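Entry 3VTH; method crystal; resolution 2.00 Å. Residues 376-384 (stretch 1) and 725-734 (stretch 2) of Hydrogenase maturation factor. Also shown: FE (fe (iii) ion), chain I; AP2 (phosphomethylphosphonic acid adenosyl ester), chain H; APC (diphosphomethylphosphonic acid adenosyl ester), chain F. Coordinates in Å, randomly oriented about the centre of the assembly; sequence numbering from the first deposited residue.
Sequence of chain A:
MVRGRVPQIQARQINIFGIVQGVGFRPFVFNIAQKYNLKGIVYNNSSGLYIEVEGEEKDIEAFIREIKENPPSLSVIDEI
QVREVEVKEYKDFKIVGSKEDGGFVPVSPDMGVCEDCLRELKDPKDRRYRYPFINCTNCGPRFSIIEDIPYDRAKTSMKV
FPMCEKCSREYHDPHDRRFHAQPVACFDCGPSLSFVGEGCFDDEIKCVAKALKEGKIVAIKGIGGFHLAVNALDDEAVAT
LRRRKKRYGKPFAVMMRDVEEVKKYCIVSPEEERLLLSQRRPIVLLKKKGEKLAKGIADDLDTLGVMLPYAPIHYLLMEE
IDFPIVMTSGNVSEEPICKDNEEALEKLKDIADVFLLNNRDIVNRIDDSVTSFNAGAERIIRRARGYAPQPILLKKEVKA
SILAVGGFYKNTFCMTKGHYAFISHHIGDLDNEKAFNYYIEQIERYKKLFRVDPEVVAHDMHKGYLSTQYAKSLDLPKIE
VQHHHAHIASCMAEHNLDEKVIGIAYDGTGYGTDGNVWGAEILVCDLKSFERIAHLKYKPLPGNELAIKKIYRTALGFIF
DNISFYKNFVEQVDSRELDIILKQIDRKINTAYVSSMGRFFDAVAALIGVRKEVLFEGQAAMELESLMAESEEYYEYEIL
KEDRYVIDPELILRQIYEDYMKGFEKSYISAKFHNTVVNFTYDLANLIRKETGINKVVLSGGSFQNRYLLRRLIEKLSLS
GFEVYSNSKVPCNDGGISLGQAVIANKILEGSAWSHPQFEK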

ATOM      1  N   GLY A 376      14.993   6.446   7.818  1.00 31.32           N
ATOM      2  CA  GLY A 376      14.624   7.860   7.713  1.00 31.38           C
ATOM      3  C   GLY A 376      13.361   8.206   6.942  1.00 30.90           C
ATOM      4  O   GLY A 376      13.123   9.377   6.656  1.00 31.72           O
ATOM      5  N   ALA A 377      12.533   7.215   6.613  1.00 28.94           N
ATOM      6  CA  ALA A 377      11.283   7.497   5.908  1.00 27.60           C
ATOM      7  C   ALA A 377      10.293   6.369   6.080  1.00 26.43           C
ATOM      8  O   ALA A 377      10.667   5.246   6.451  1.00 25.56           O
ATOM      9  N   GLU A 378       9.025   6.683   5.830  1.00 25.47           N
ATOM     10  CA  GLU A 378       7.990   5.657   5.738  1.00 24.83           C
ATOM     11  C   GLU A 378       8.304   4.751   4.537  1.00 24.36           C
ATOM     12  O   GLU A 378       8.725   5.230   3.469  1.00 23.86           O
ATOM     13  N   ARG A 379       8.151   3.442   4.737  1.00 23.71           N
ATOM     14  CA  ARG A 379       8.342   2.468   3.666  1.00 23.59           C
ATOM     15  C   ARG A 379       7.064   1.662   3.606  1.00 23.34           C
ATOM     16  O   ARG A 379       6.846   0.737   4.400  1.00 23.28           O
ATOM     17  N   ILE A 380       6.189   2.031   2.682  1.00 22.62           N
ATOM     18  CA  ILE A 380       4.907   1.342   2.613  1.00 22.40           C
ATOM     19  C   ILE A 380       5.060  -0.031   1.925  1.00 22.15           C
ATOM     20  O   ILE A 380       5.888  -0.199   1.022  1.00 22.81           O
ATOM     21  N   ILE A 381       4.283  -1.012   2.382  1.00 21.76           N
ATOM     22  CA  ILE A 381       4.347  -2.386   1.867  1.00 22.02           C
ATOM     23  C   ILE A 381       3.096  -2.665   1.038  1.00 21.11           C
ATOM     24  O   ILE A 381       3.176  -3.272  -0.025  1.00 21.58           O
ATOM     25  N   ARG A 382       1.939  -2.227   1.549  1.00 19.77           N
ATOM     26  CA  ARG A 382       0.679  -2.437   0.868  1.00 19.67           C
ATOM     27  C   ARG A 382      -0.065  -1.109   0.937  1.00 18.96           C
ATOM     28  O   ARG A 382      -0.441  -0.654   2.000  1.00 18.82           O
ATOM     29  N   ARG A 383      -0.232  -0.473  -0.208  1.00 19.77           N
ATOM     30  CA  ARG A 383      -0.830   0.845  -0.239  1.00 19.76           C
ATOM     31  C   ARG A 383      -2.310   0.693  -0.543  1.00 19.73           C
ATOM     32  O   ARG A 383      -2.705   0.368  -1.662  1.00 20.81           O
ATOM     33  N   ALA A 384      -3.132   0.917   0.468  1.00 19.88           N
ATOM     34  CA  ALA A 384      -4.570   0.648   0.343  1.00 19.61           C
ATOM     35  C   ALA A 384      -5.352   1.615   1.222  1.00 19.40           C
ATOM     36  O   ALA A 384      -5.180   2.832   1.079  1.00 20.11           O
ATOM     37  N   TYR A 725      18.174   6.917  -3.046  1.00 30.12           N
ATOM     38  CA  TYR A 725      16.726   6.963  -3.049  1.00 29.80           C
ATOM     39  C   TYR A 725      16.132   5.564  -2.954  1.00 28.62           C
ATOM     40  O   TYR A 725      16.655   4.607  -3.536  1.00 26.85           O
ATOM     41  N   SER A 726      15.029   5.447  -2.217  1.00 27.95           N
ATOM     42  CA  SER A 726      14.213   4.243  -2.302  1.00 27.99           C
ATOM     43  C   SER A 726      12.740   4.596  -2.174  1.00 26.93           C
ATOM     44  O   SER A 726      12.395   5.735  -1.868  1.00 27.73           O
ATOM     45  N   ASN A 727      11.891   3.617  -2.439  1.00 25.93           N
ATOM     46  CA  ASN A 727      10.449   3.779  -2.405  1.00 25.41           C
ATOM     47  C   ASN A 727       9.955   4.146  -1.031  1.00 25.38           C
ATOM     48  O   ASN A 727      10.537   3.734  -0.016  1.00 25.03           O
ATOM     49  N   SER A 728       8.874   4.928  -1.010  1.00 24.89           N
ATOM     50  CA  SER A 728       8.297   5.393   0.247  1.00 25.34           C
ATOM     51  C   SER A 728       6.758   5.478   0.187  1.00 25.19           C
ATOM     52  O   SER A 728       6.066   4.946   1.036  1.00 25.32           O
ATOM     53  N   LYS A 729       6.250   6.140  -0.839  1.00 25.74           N
ATOM     54  CA  LYS A 729       4.813   6.358  -1.053  1.00 26.35           C
ATOM     55  C   LYS A 729       4.156   5.188  -1.755  1.00 25.18           C
ATOM     56  O   LYS A 729       2.946   4.964  -1.594  1.00 25.03           O
ATOM     57  N   VAL A 730       4.945   4.460  -2.556  1.00 24.17           N
ATOM     58  CA  VAL A 730       4.471   3.201  -3.160  1.00 23.69           C
ATOM     59  C   VAL A 730       5.486   2.122  -2.764  1.00 22.72           C
ATOM     60  O   VAL A 730       6.583   2.466  -2.342  1.00 23.71           O
ATOM     61  N   PRO A 731       5.104   0.840  -2.829  1.00 21.76           N
ATOM     62  CA  PRO A 731       6.027  -0.197  -2.359  1.00 21.59           C
ATOM     63  C   PRO A 731       7.226  -0.424  -3.306  1.00 21.50           C
ATOM     64  O   PRO A 731       7.141  -0.138  -4.512  1.00 20.40           O
ATOM     65  N   CYS A 732       8.334  -0.914  -2.738  1.00 20.73           N
ATOM     66  CA  CYS A 732       9.450  -1.384  -3.539  1.00 21.31           C
ATOM     67  C   CYS A 732       9.125  -2.782  -4.069  1.00 21.08           C
ATOM     68  O   CYS A 732       9.785  -3.266  -4.982  1.00 20.64           O
ATOM     69  N   ASN A 733       8.101  -3.423  -3.500  1.00 20.90           N
ATOM     70  CA  ASN A 733       7.614  -4.702  -4.053  1.00 20.47           C
ATOM     71  C   ASN A 733       6.749  -4.474  -5.299  1.00 20.38           C
ATOM     72  O   ASN A 733       6.605  -3.341  -5.747  1.00 19.75           O
ATOM     73  N   ASP A 734       6.182  -5.541  -5.856  1.00 20.34           N
ATOM     74  CA  ASP A 734       5.461  -5.417  -7.130  1.00 21.65           C
ATOM     75  C   ASP A 734       4.219  -4.528  -7.116  1.00 21.12           C
ATOM     76  O   ASP A 734       3.699  -4.177  -8.180  1.00 21.40           O
TER

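The contact is unusual in how little of it is side chain against side chain: its five direct hydrogen bonds all end on backbone carbonyls, and four of the five donors are side-chain atoms. With 512 Å² buried in total, the two stretches mostly read each other's main chain.

Ser-728, chi1 t, makes the shortest of these bonds, OG to Glu-378 O at 2.6 Å; its CA also lies 3.3 Å from that Glu-378 O, a CA-H...O contact. Arg-379 starts with CA-to-CB pointing away, but chi1 and chi2 both m fold the chain back, so that NH1 donates to Asn-727 O at 3.0 Å (163°), with the acceptor near the guanidinium plane. Water 2 extends this end, accepting from Arg-379 NH1 and Ser-726 N, each at 3.2 Å.

Ile-380 points toward stretch 2, and chi1 t sets CG2 3.3 Å from Ser-728 O, 3.4 Å from Val-730 C and 4.1 Å from Pro-731 CD; chi2, also t, places CD1. Of these three contacts, only the last is an apolar side-chain contact. Its backbone adds a weak bond, Ile-380 N to Ser-728 O at 3.3 Å. Waters 3 and 4 both donate to Ile-380 O, at 3.0 and 2.6 Å from their O atoms; water 3 also donates to Val-730 O (2.9 Å), whereas water 4 accepts from Cys-732 N (3.1 Å).

The CA-to-CB bond of Arg-383 points toward stretch 2; the chain is t through chi3, and NH1 lies 2.8 Å from Lys-729 O, a hydrogen bond bent to 132°. Asn-733, chi1 p, directs ND2 to Ile-381 O at 3.0 Å (166°).

The neighbouring residues serve ligands. Arg-382 points away and donates from NH1 to APC O1B (3.1 Å) and from NH2 to APC O2B (3.0 Å), while Asp-734 OD1 binds FE at 2.2 Å.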

ATOM      1  CB  ALA A 377      11.533   7.761   4.400  1.00 27.61           C
ATOM      2  CB  GLU A 378       6.607   6.295   5.571  1.00 24.95           C
ATOM      3  CG  GLU A 378       5.519   5.272   5.247  1.00 25.83           C
ATOM      4  CD  GLU A 378       4.100   5.823   5.357  1.00 26.81           C
ATOM      5  OE1 GLU A 378       3.891   7.043   5.165  1.00 26.65           O
ATOM      6  OE2 GLU A 378       3.188   5.014   5.601  1.00 25.08           O
ATOM      7  CB  ARG A 379       9.554   1.565   3.926  1.00 24.26           C
ATOM      8  CG  ARG A 379      10.817   2.312   4.324  1.00 24.56           C
ATOM      9  CD  ARG A 379      11.361   3.149   3.192  1.00 23.55           C
ATOM     10  NE  ARG A 379      12.477   4.001   3.600  1.00 26.81           N
ATOM     11  CZ  ARG A 379      13.112   4.854   2.785  1.00 28.17           C
ATOM     12  NH1 ARG A 379      12.732   5.001   1.521  1.00 27.18           N
ATOM     13  NH2 ARG A 379      14.125   5.576   3.239  1.00 28.21           N
ATOM     14  CB  ILE A 380       3.854   2.227   1.921  1.00 22.64           C
ATOM     15  CG1 ILE A 380       2.433   1.711   2.214  1.00 22.05           C
ATOM     16  CG2 ILE A 380       4.144   2.285   0.408  1.00 22.51           C
ATOM     17  CD1 ILE A 380       1.339   2.817   2.073  1.00 23.77           C
ATOM     18  CB  ILE A 381       4.470  -3.439   3.033  1.00 22.53           C
ATOM     19  CG1 ILE A 381       5.838  -3.347   3.715  1.00 24.56           C
ATOM     20  CG2 ILE A 381       4.247  -4.881   2.528  1.00 23.55           C
ATOM     21  CD1 ILE A 381       5.865  -2.526   4.993  1.00 27.30           C
ATOM     22  CB  ARG A 382      -0.116  -3.577   1.529  1.00 19.19           C
ATOM     23  CG  ARG A 382      -1.459  -3.903   0.798  1.00 21.54           C
ATOM     24  CD  ARG A 382      -2.213  -5.040   1.538  1.00 22.62           C
ATOM     25  NE  ARG A 382      -1.650  -6.348   1.195  1.00 26.99           N
ATOM     26  CZ  ARG A 382      -2.179  -7.519   1.565  1.00 29.36           C
ATOM     27  NH1 ARG A 382      -3.272  -7.550   2.324  1.00 25.39           N
ATOM     28  NH2 ARG A 382      -1.612  -8.663   1.170  1.00 28.25           N
ATOM     29  CB  ARG A 383      -0.108   1.737  -1.255  1.00 19.84           C
ATOM     30  CG  ARG A 383      -0.666   3.172  -1.320  1.00 21.16           C
ATOM     31  CD  ARG A 383      -0.083   3.940  -2.525  1.00 24.11           C
ATOM     32  NE  ARG A 383      -0.787   5.225  -2.735  1.00 22.97           N
ATOM     33  CZ  ARG A 383      -0.460   6.354  -2.113  1.00 25.47           C
ATOM     34  NH1 ARG A 383       0.552   6.384  -1.249  1.00 24.71           N
ATOM     35  NH2 ARG A 383      -1.140   7.476  -2.347  1.00 25.26           N
ATOM     36  CB  ALA A 384      -4.889  -0.837   0.662  1.00 19.22           C
ATOM     37  CB  TYR A 725      16.225   7.620  -4.332  1.00 30.59           C
ATOM     38  CG  TYR A 725      16.804   8.991  -4.614  1.00 33.45           C
ATOM     39  CD1 TYR A 725      16.101  10.148  -4.277  1.00 35.61           C
ATOM     40  CD2 TYR A 725      18.052   9.129  -5.233  1.00 35.99           C
ATOM     41  CE1 TYR A 725      16.632  11.426  -4.549  1.00 36.86           C
ATOM     42  CE2 TYR A 725      18.591  10.383  -5.508  1.00 37.02           C
ATOM     43  CZ  TYR A 725      17.876  11.527  -5.165  1.00 38.93           C
ATOM     44  OH  TYR A 725      18.424  12.762  -5.443  1.00 40.45           O
ATOM     45  CB  SER A 726      14.620   3.190  -1.270  1.00 28.26           C
ATOM     46  OG  SER A 726      14.077   1.924  -1.655  1.00 29.68           O
ATOM     47  CB  ASN A 727       9.745   2.497  -2.860  1.00 25.62           C
ATOM     48  CG  ASN A 727       9.901   2.250  -4.360  1.00 26.15           C
ATOM     49  OD1 ASN A 727       9.241   2.898  -5.188  1.00 31.11           O
ATOM     50  ND2 ASN A 727      10.781   1.338  -4.711  1.00 23.68           N
ATOM     51  CB  SER A 728       8.923   6.743   0.640  1.00 25.22           C
ATOM     52  OG  SER A 728       8.387   7.204   1.873  1.00 26.77           O
ATOM     53  CB  LYS A 729       4.625   7.612  -1.920  1.00 27.09           C
ATOM     54  CG  LYS A 729       5.008   8.891  -1.173  1.00 31.26           C
ATOM     55  CD  LYS A 729       4.777  10.127  -2.029  1.00 33.37           C
ATOM     56  CE  LYS A 729       4.885  11.400  -1.202  1.00 38.45           C
ATOM     57  NZ  LYS A 729       6.185  11.516  -0.483  1.00 40.45           N
ATOM     58  CB  VAL A 730       4.250   3.290  -4.715  1.00 23.58           C
ATOM     59  CG1 VAL A 730       3.348   4.506  -5.081  1.00 23.77           C
ATOM     60  CG2 VAL A 730       5.579   3.330  -5.495  1.00 23.50           C
ATOM     61  CB  PRO A 731       5.147  -1.457  -2.310  1.00 21.56           C
ATOM     62  CG  PRO A 731       3.711  -0.921  -2.185  1.00 22.38           C
ATOM     63  CD  PRO A 731       3.759   0.286  -3.094  1.00 21.79           C
ATOM     64  CB  CYS A 732      10.766  -1.387  -2.725  1.00 22.26           C
ATOM     65  SG  CYS A 732      10.743  -2.489  -1.277  1.00 24.49           S
ATOM     66  CB  ASN A 733       6.902  -5.553  -2.991  1.00 20.47           C
ATOM     67  CG  ASN A 733       5.607  -4.908  -2.482  1.00 20.64           C
ATOM     68  OD1 ASN A 733       4.765  -4.441  -3.266  1.00 21.88           O
ATOM     69  ND2 ASN A 733       5.439  -4.900  -1.162  1.00 18.49           N
ATOM     70  CB  ASP A 734       5.136  -6.797  -7.716  1.00 22.03           C
ATOM     71  CG  ASP A 734       6.350  -7.448  -8.370  1.00 25.64           C
ATOM     72  OD1 ASP A 734       7.447  -6.858  -8.314  1.00 27.02           O
ATOM     73  OD2 ASP A 734       6.204  -8.540  -8.959  1.00 30.51           O
TER
HETATM   74 FE    FE I 807       9.561  -7.409  -8.700  1.00 27.79          FE
HETATM   75  PB  AP2 H 806       8.804 -10.514  -8.069  1.00 38.84           P
HETATM   76  O1B AP2 H 806       9.920 -11.218  -7.339  1.00 38.10           O
HETATM   77  O2B AP2 H 806       9.189  -9.321  -8.889  1.00 34.03           O
HETATM   78  O3B AP2 H 806       7.880 -11.487  -8.758  1.00 40.69           O
HETATM   79  C3A AP2 H 806       7.802  -9.862  -6.707  1.00 34.10           C
HETATM   80  PA  AP2 H 806       8.592  -8.556  -5.722  1.00 34.45           P
HETATM   81  O1A AP2 H 806       7.417  -8.089  -4.875  1.00 30.12           O
HETATM   82  O2A AP2 H 806       9.406  -7.543  -6.489  1.00 29.34           O
HETATM   83  O5' AP2 H 806       9.664  -9.340  -4.795  1.00 34.22           O
HETATM   84  C5' AP2 H 806       9.155 -10.188  -3.773  1.00 36.48           C
HETATM   85  C4' AP2 H 806      10.324 -11.045  -3.345  1.00 37.36           C
HETATM   86  O4' AP2 H 806      11.235 -10.260  -2.574  1.00 37.86           O
HETATM   87  C3' AP2 H 806       9.912 -12.182  -2.431  1.00 38.49           C
HETATM   88  O3' AP2 H 806       9.359 -13.266  -3.185  1.00 39.84           O
HETATM   89  C2' AP2 H 806      11.243 -12.496  -1.779  1.00 39.11           C
HETATM   90  O2' AP2 H 806      11.963 -13.334  -2.692  1.00 38.39           O
HETATM   91  C1' AP2 H 806      11.910 -11.120  -1.646  1.00 37.66           C
HETATM   92  N9  AP2 H 806      11.741 -10.686  -0.229  1.00 37.59           N
HETATM   93  C8  AP2 H 806      10.584 -10.411   0.423  1.00 37.42           C
HETATM   94  N7  AP2 H 806      10.804 -10.096   1.728  1.00 37.34           N
HETATM   95  C5  AP2 H 806      12.134 -10.164   1.933  1.00 37.29           C
HETATM   96  C6  AP2 H 806      13.051  -9.958   3.083  1.00 37.62           C
HETATM   97  N6  AP2 H 806      12.582  -9.593   4.303  1.00 36.46           N
HETATM   98  N1  AP2 H 806      14.381 -10.153   2.865  1.00 37.69           N
HETATM   99  C2  AP2 H 806      14.879 -10.495   1.657  1.00 36.89           C
HETATM  100  N3  AP2 H 806      14.099 -10.711   0.576  1.00 36.25           N
HETATM  101  C4  AP2 H 806      12.747 -10.563   0.653  1.00 36.56           C
HETATM  102  PG  APC F 804      -5.416 -13.712   1.962  1.00 34.95           P
HETATM  103  O1G APC F 804      -6.452 -12.793   2.557  1.00 33.49           O
HETATM  104  O2G APC F 804      -5.031 -14.828   2.903  1.00 35.90           O
HETATM  105  O3G APC F 804      -5.734 -14.201   0.578  1.00 32.93           O
HETATM  106  PB  APC F 804      -3.534 -11.602   2.525  1.00 35.10           P
HETATM  107  O1B APC F 804      -4.411 -10.471   2.087  1.00 33.46           O
HETATM  108  O2B APC F 804      -2.067 -11.449   2.178  1.00 37.17           O
HETATM  109  O3B APC F 804      -4.033 -12.910   1.731  1.00 34.11           O
HETATM  110  PA  APC F 804      -4.396 -10.629   5.386  1.00 31.84           P
HETATM  111  O1A APC F 804      -4.314 -11.143   6.804  1.00 30.81           O
HETATM  112  O2A APC F 804      -5.734 -10.141   4.962  1.00 32.04           O
HETATM  113  C3A APC F 804      -3.750 -11.959   4.300  1.00 33.51           C
HETATM  114  O5' APC F 804      -3.409  -9.372   5.173  1.00 31.44           O
HETATM  115  C5' APC F 804      -2.468  -8.924   6.143  1.00 32.54           C
HETATM  116  C4' APC F 804      -1.159  -8.599   5.428  1.00 31.97           C
HETATM  117  O4' APC F 804      -0.281  -8.036   6.409  1.00 32.31           O
HETATM  118  C3' APC F 804      -0.500  -9.875   4.895  1.00 33.10           C
HETATM  119  O3' APC F 804       0.072  -9.675   3.591  1.00 35.70           O
HETATM  120  C2' APC F 804       0.623 -10.129   5.879  1.00 32.89           C
HETATM  121  O2' APC F 804       1.690 -10.913   5.313  1.00 32.50           O
HETATM  122  C1' APC F 804       0.972  -8.715   6.342  1.00 30.60           C
HETATM  123  N9  APC F 804       1.582  -8.852   7.660  1.00 30.91           N
HETATM  124  C8  APC F 804       0.960  -9.110   8.842  1.00 31.18           C
HETATM  125  N7  APC F 804       1.880  -9.216   9.833  1.00 31.40           N
HETATM  126  C5  APC F 804       3.096  -9.029   9.277  1.00 30.05           C
HETATM  127  C6  APC F 804       4.501  -9.016   9.741  1.00 30.82           C
HETATM  128  N6  APC F 804       4.804  -9.217  11.040  1.00 32.22           N
HETATM  129  N1  APC F 804       5.469  -8.791   8.825  1.00 30.61           N
HETATM  130  C2  APC F 804       5.195  -8.569   7.523  1.00 31.61           C
HETATM  131  N3  APC F 804       3.953  -8.571   7.014  1.00 28.96           N
HETATM  132  C4  APC F 804       2.892  -8.790   7.841  1.00 29.83           C
HETATM  133  O   HOH W   1       4.102   7.320   2.144  1.00 38.66           O
HETATM  134  O   HOH W   2      14.461   7.417   0.250  1.00 19.30           O
HETATM  135  O   HOH W   3       7.890   1.865   0.166  1.00 22.42           O
HETATM  136  O   HOH W   4       7.629  -1.940   0.085  1.00 24.10           O